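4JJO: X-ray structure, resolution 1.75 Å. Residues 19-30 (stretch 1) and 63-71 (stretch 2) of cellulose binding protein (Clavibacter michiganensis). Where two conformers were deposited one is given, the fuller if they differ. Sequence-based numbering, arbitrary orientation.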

# COMPACT_ATOMS: atom_id res chain seq x y z
N ALA A 19 0.22 -12.76 0.43
CA ALA A 19 0.68 -11.59 1.16
C ALA A 19 2.19 -11.41 1.01
O ALA A 19 2.98 -12.27 1.40
N ASN A 20 2.59 -10.27 0.44
CA ASN A 20 4.00 -9.98 0.21
C ASN A 20 4.42 -8.69 0.89
O ASN A 20 3.82 -7.63 0.68
N GLY A 21 5.47 -8.78 1.70
CA GLY A 21 5.91 -7.65 2.50
C GLY A 21 5.00 -7.47 3.69
O GLY A 21 3.95 -8.11 3.78
N ASN A 22 5.39 -6.60 4.62
CA ASN A 22 4.56 -6.32 5.78
C ASN A 22 3.22 -5.73 5.36
O ASN A 22 2.23 -5.85 6.08
N CYS A 23 3.19 -5.10 4.19
CA CYS A 23 1.97 -4.52 3.65
C CYS A 23 1.01 -5.57 3.09
O CYS A 23 -0.11 -5.24 2.69
N SER A 24 1.45 -6.82 3.04
CA SER A 24 0.62 -7.92 2.55
C SER A 24 0.05 -7.67 1.15
O SER A 24 -1.14 -7.88 0.91
N MET A 25 0.90 -7.23 0.24
CA MET A 25 0.49 -7.01 -1.14
C MET A 25 0.12 -8.34 -1.80
O MET A 25 0.75 -9.36 -1.53
N PRO A 26 -0.92 -8.32 -2.66
CA PRO A 26 -1.31 -9.55 -3.35
C PRO A 26 -0.16 -10.14 -4.17
O PRO A 26 -0.07 -11.35 -4.34
N ALA A 27 0.71 -9.27 -4.67
CA ALA A 27 1.83 -9.70 -5.49
C ALA A 27 3.00 -8.74 -5.37
O ALA A 27 2.82 -7.55 -5.14
N VAL A 28 4.21 -9.27 -5.52
CA VAL A 28 5.38 -8.43 -5.73
C VAL A 28 5.13 -7.70 -7.04
O VAL A 28 4.74 -8.32 -8.02
N PRO A 29 5.35 -6.37 -7.06
CA PRO A 29 5.06 -5.66 -8.31
C PRO A 29 5.83 -6.24 -9.50
O PRO A 29 6.96 -6.70 -9.33
N ALA A 30 5.22 -6.22 -10.67
CA ALA A 30 5.79 -6.87 -11.85
C ALA A 30 7.08 -6.20 -12.30
O ALA A 30 7.97 -6.86 -12.85
N VAL A 63 9.30 3.73 -6.69
CA VAL A 63 9.11 2.46 -6.00
C VAL A 63 7.84 2.46 -5.16
O VAL A 63 7.45 3.49 -4.59
N GLN A 64 7.19 1.31 -5.09
CA GLN A 64 6.01 1.13 -4.25
C GLN A 64 6.43 0.74 -2.84
O GLN A 64 7.23 -0.17 -2.65
N VAL A 65 5.90 1.45 -1.85
CA VAL A 65 6.15 1.09 -0.46
C VAL A 65 5.40 -0.20 -0.16
O VAL A 65 4.18 -0.25 -0.22
N ALA A 66 6.15 -1.25 0.17
CA ALA A 66 5.59 -2.59 0.26
C ALA A 66 5.93 -3.30 1.56
O ALA A 66 5.41 -4.38 1.83
N ASP A 67 6.81 -2.71 2.36
CA ASP A 67 7.41 -3.45 3.47
C ASP A 67 7.93 -2.52 4.56
O ASP A 67 8.06 -1.32 4.35
N GLN A 68 8.25 -3.10 5.71
CA GLN A 68 8.85 -2.36 6.81
C GLN A 68 10.28 -2.83 7.07
O GLN A 68 10.54 -4.02 7.20
N CYS A 69 11.20 -1.87 7.14
CA CYS A 69 12.59 -2.15 7.50
C CYS A 69 12.80 -1.77 8.95
O CYS A 69 13.06 -0.60 9.26
N HIS A 70 12.70 -2.75 9.84
CA HIS A 70 12.77 -2.50 11.28
C HIS A 70 14.11 -1.90 11.70
O HIS A 70 14.17 -1.12 12.65
N GLY A 71 15.18 -2.27 11.01
CA GLY A 71 16.52 -1.85 11.39
C GLY A 71 16.95 -0.54 10.76
O GLY A 71 18.03 -0.03 11.07

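A small, mixed contact joins a loop built around a type I turn (Gly21 to Ser24) to a strand, with backbone-directed hydrogen bonds at the turn and looser side-chain packing beyond it, burying 455 Å² in all. Asp67 (chi1 t) points its CA-to-CB bond away from the loop, yet its carboxylate comes nearer: OD1 accepts from Asn22 N at 2.9 Å and also from Gln68 N, in its own strand, at 2.8 Å. Beside it, Cys23 N donates a weak hydrogen bond to Ala66 O (3.3 Å). Ala66 O also lies 3.4 Å from Gly21 CA in a CA-H...O contact; a CB on Gly21 would clash with it, and the positive phi also favours glycine. Cys23 (m) points toward the strand, its CB 3.3 Å from Ala66 O, while it is bonded covalently to a group elsewhere in the structure. Met25 (m, m, t) also points toward the strand: CE reaches Gln64 OE1 (3.2 Å) and Val65 O (3.5 Å), and CG meets Ala66 CB at 4.4 Å. Asn20 ND2 donates to Met25 O at 2.9 Å, linking the two residues within the loop. Gln64, extended (t, t), points toward the loop; its NE2 lies 3.9 Å from Pro29 CB and donates to a water (3.0 Å) that in turn donates to Ala27 O (2.9 Å), bridging the stretches.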

# COMPACT_ATOMS: atom_id res chain seq x y z
CB ALA A 19 0.31 -11.72 2.63
CB ASN A 20 4.28 -9.91 -1.29
CG ASN A 20 3.96 -11.20 -2.00
OD1 ASN A 20 4.80 -12.09 -2.13
ND2 ASN A 20 2.71 -11.33 -2.46
CB ASN A 22 5.29 -5.39 6.75
CG ASN A 22 4.82 -5.56 8.18
OD1 ASN A 22 3.68 -5.93 8.45
ND2 ASN A 22 5.72 -5.31 9.12
CB CYS A 23 2.30 -3.49 2.57
SG CYS A 23 3.12 -2.00 3.17
CB SER A 24 -0.53 -8.19 3.53
OG SER A 24 -0.04 -8.38 4.84
CB MET A 25 1.61 -6.33 -1.93
CG MET A 25 1.98 -4.95 -1.43
SD MET A 25 0.57 -3.83 -1.33
CE MET A 25 1.39 -2.27 -1.02
CB PRO A 26 -2.43 -9.08 -4.29
CG PRO A 26 -2.94 -7.83 -3.70
CD PRO A 26 -1.79 -7.18 -3.00
CB ALA A 27 1.40 -9.80 -6.94
CB VAL A 28 6.66 -9.27 -5.83
CG1 VAL A 28 7.83 -8.40 -6.28
CG2 VAL A 28 6.97 -9.95 -4.51
CB PRO A 29 5.51 -4.22 -8.02
CG PRO A 29 6.34 -4.29 -6.79
CD PRO A 29 5.86 -5.48 -6.01
CB ALA A 30 4.77 -6.91 -12.98
CB VAL A 63 10.32 2.13 -5.10
CG1 VAL A 63 11.55 1.82 -5.93
CG2 VAL A 63 10.59 3.26 -4.12
CB GLN A 64 5.10 0.05 -4.84
CG GLN A 64 3.88 -0.27 -3.97
CD GLN A 64 2.95 -1.31 -4.58
OE1 GLN A 64 1.84 -1.52 -4.08
NE2 GLN A 64 3.39 -1.97 -5.65
CB VAL A 65 5.71 2.19 0.51
CG1 VAL A 65 5.79 1.70 1.94
CG2 VAL A 65 6.56 3.44 0.33
CB ALA A 66 6.07 -3.42 -0.91
CB ASP A 67 8.56 -4.30 2.93
CG ASP A 67 8.78 -5.57 3.73
OD1 ASP A 67 8.18 -5.72 4.82
OD2 ASP A 67 9.57 -6.43 3.27
CB GLN A 68 8.03 -2.54 8.09
CG GLN A 68 8.70 -1.97 9.34
CD GLN A 68 7.78 -1.91 10.55
OE1 GLN A 68 8.08 -1.23 11.53
NE2 GLN A 68 6.65 -2.61 10.49
CB CYS A 69 13.54 -1.36 6.61
SG CYS A 69 15.30 -1.62 6.98
CB HIS A 70 12.51 -3.79 12.06
CG HIS A 70 11.12 -4.33 11.88
ND1 HIS A 70 10.81 -5.26 10.91
CD2 HIS A 70 9.97 -4.08 12.54
CE1 HIS A 70 9.52 -5.56 10.99
NE2 HIS A 70 8.99 -4.85 11.97
O HOH W 1 2.36 -4.75 -5.87